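Local coordinates for protein alpha,alpha-trehalose-phosphate synthase (UDP-forming) (Burkholderia multivorans, PDB 5UOF) that belongs to glycosyltransferase family 20, enzymes of the GT-B fold built from two Rossmann-like domains, at residues Q285-M290 against V301-I306. Numbering follows the deposited sequence.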
loop_
_atom_site.group_PDB
_atom_site.type_symbol
_atom_site.label_atom_id
_atom_site.label_comp_id
_atom_site.label_asym_id
_atom_site.label_seq_id
_atom_site.Cartn_x
_atom_site.Cartn_y
_atom_site.Cartn_z
ATOM N N GLN A 285 17.841 12.858 6.778
ATOM C CA GLN A 285 17.643 14.061 5.975
ATOM C C GLN A 285 16.797 15.092 6.710
ATOM O O GLN A 285 16.961 16.296 6.490
ATOM C CB GLN A 285 16.999 13.705 4.629
ATOM C CG GLN A 285 17.952 12.945 3.706
ATOM C CD GLN A 285 17.368 12.700 2.327
ATOM O OE1 GLN A 285 16.194 12.965 2.086
ATOM N NE2 GLN A 285 18.193 12.186 1.414
ATOM N N ALA A 286 15.865 14.645 7.547
ATOM C CA ALA A 286 15.092 15.612 8.318
ATOM C C ALA A 286 15.952 16.293 9.372
ATOM O O ALA A 286 15.742 17.471 9.668
ATOM C CB ALA A 286 13.887 14.934 8.959
ATOM N N PHE A 287 16.915 15.570 9.956
ATOM C CA PHE A 287 17.854 16.207 10.876
ATOM C C PHE A 287 18.707 17.231 10.140
ATOM O O PHE A 287 18.952 18.335 10.644
ATOM C CB PHE A 287 18.725 15.135 11.535
ATOM C CG PHE A 287 19.664 15.664 12.585
ATOM C CD1 PHE A 287 19.178 16.167 13.778
ATOM C CD2 PHE A 287 21.039 15.639 12.381
ATOM C CE1 PHE A 287 20.055 16.656 14.753
ATOM C CE2 PHE A 287 21.912 16.111 13.353
ATOM C CZ PHE A 287 21.421 16.629 14.530
ATOM N N GLU A 288 19.163 16.877 8.937
ATOM C CA GLU A 288 19.892 17.819 8.097
ATOM C C GLU A 288 19.060 19.067 7.829
ATOM O O GLU A 288 19.550 20.191 7.958
ATOM C CB GLU A 288 20.262 17.141 6.778
ATOM C CG GLU A 288 20.920 18.067 5.770
ATOM C CD GLU A 288 20.983 17.464 4.374
ATOM O OE1 GLU A 288 20.350 16.403 4.139
ATOM O OE2 GLU A 288 21.669 18.058 3.515
ATOM N N ARG A 289 17.791 18.873 7.463
ATOM C CA ARG A 289 16.906 19.991 7.160
ATOM C C ARG A 289 16.714 20.872 8.383
ATOM O O ARG A 289 16.693 22.098 8.273
ATOM C CB ARG A 289 15.563 19.463 6.653
ATOM C CG ARG A 289 14.605 20.528 6.176
ATOM C CD ARG A 289 13.484 19.924 5.314
ATOM N NE ARG A 289 13.981 19.349 4.064
ATOM C CZ ARG A 289 13.201 18.945 3.061
ATOM N NH1 ARG A 289 11.882 19.044 3.157
ATOM N NH2 ARG A 289 13.736 18.438 1.961
ATOM N N MET A 290 16.594 20.272 9.567
ATOM C CA MET A 290 16.468 21.089 10.767
ATOM C C MET A 290 17.708 21.954 10.973
ATOM O O MET A 290 17.599 23.140 11.295
ATOM C CB MET A 290 16.217 20.201 11.984
ATOM C CG MET A 290 15.727 20.986 13.184
ATOM S SD MET A 290 16.351 20.267 14.703
ATOM C CE MET A 290 18.092 20.682 14.586
ATOM N N VAL A 301 23.688 20.338 19.027
ATOM C CA VAL A 301 22.928 19.096 19.121
ATOM C C VAL A 301 23.624 18.075 18.237
ATOM O O VAL A 301 24.245 18.422 17.230
ATOM C CB VAL A 301 21.447 19.301 18.703
ATOM C CG1 VAL A 301 21.358 19.828 17.276
ATOM C CG2 VAL A 301 20.643 18.013 18.838
ATOM N N SER A 302 23.532 16.808 18.625
ATOM C CA SER A 302 24.035 15.711 17.813
ATOM C C SER A 302 22.999 14.604 17.750
ATOM O O SER A 302 22.276 14.346 18.715
ATOM C CB SER A 302 25.336 15.121 18.373
ATOM O OG SER A 302 26.397 16.054 18.275
ATOM N N LEU A 303 22.956 13.938 16.609
ATOM C CA LEU A 303 22.115 12.768 16.428
ATOM C C LEU A 303 22.987 11.527 16.562
ATOM O O LEU A 303 24.006 11.411 15.884
ATOM C CB LEU A 303 21.425 12.803 15.057
ATOM C CG LEU A 303 20.764 11.494 14.597
ATOM C CD1 LEU A 303 19.622 11.109 15.530
ATOM C CD2 LEU A 303 20.254 11.666 13.150
ATOM N N VAL A 304 22.606 10.621 17.462
ATOM C CA VAL A 304 23.241 9.315 17.576
ATOM C C VAL A 304 22.262 8.295 17.015
ATOM O O VAL A 304 21.171 8.110 17.566
ATOM C CB VAL A 304 23.618 8.992 19.031
ATOM C CG1 VAL A 304 24.054 7.529 19.162
ATOM C CG2 VAL A 304 24.748 9.883 19.485
ATOM N N GLN A 305 22.637 7.657 15.910
ATOM C CA GLN A 305 21.865 6.570 15.308
ATOM C C GLN A 305 22.601 5.266 15.572
ATOM O O GLN A 305 23.719 5.069 15.083
ATOM C CB GLN A 305 21.676 6.778 13.806
ATOM C CG GLN A 305 20.999 5.586 13.115
ATOM C CD GLN A 305 19.532 5.489 13.452
ATOM O OE1 GLN A 305 18.778 6.427 13.204
ATOM N NE2 GLN A 305 19.116 4.357 14.028
ATOM N N ILE A 306 21.977 4.382 16.345
ATOM C CA ILE A 306 22.511 3.059 16.612
ATOM C C ILE A 306 21.730 2.080 15.754
ATOM O O ILE A 306 20.499 2.158 15.677
ATOM C CB ILE A 306 22.411 2.708 18.105
ATOM C CG1 ILE A 306 23.339 3.631 18.905
ATOM C CG2 ILE A 306 22.760 1.227 18.350
ATOM C CD1 ILE A 306 23.064 3.629 20.395
#
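With CG set anti to the backbone N in both F287 (chi1 -176°) and L303 (chi1 167°), the phenyl ring reaches from the helix to the strand while the leucine side chain runs past it in the opposite direction. CB of L303 sits 3.7 Å above the ring plane, nearly over its centre, and makes a CH-pi contact only 11° off the normal. Beside it, L303 CD2 packs against the root of the ring, 4.1 Å from F287 CG. The far end of the phenyl group reaches the strand backbone, where F287 CZ lies 3.7 Å from L303 N, and it also meets V301 CG1 obliquely.

Helix 280-293 is the crossover of a beta-alpha-beta unit between the parallel strands 266-271 and 301-306. The two segments run almost exactly antiparallel, their axes 10.4 Å apart. I343 of the next strand touches both F287 and L303, while V268 of strand 266-271 touches V301 and L303. Since no hydrogen bond or salt bridge spans the interface, helix and strand are held here by van der Waals and CH-pi packing of a buried ring on apolar side chains and strand backbone, which depends on close fit rather than on polar pairing.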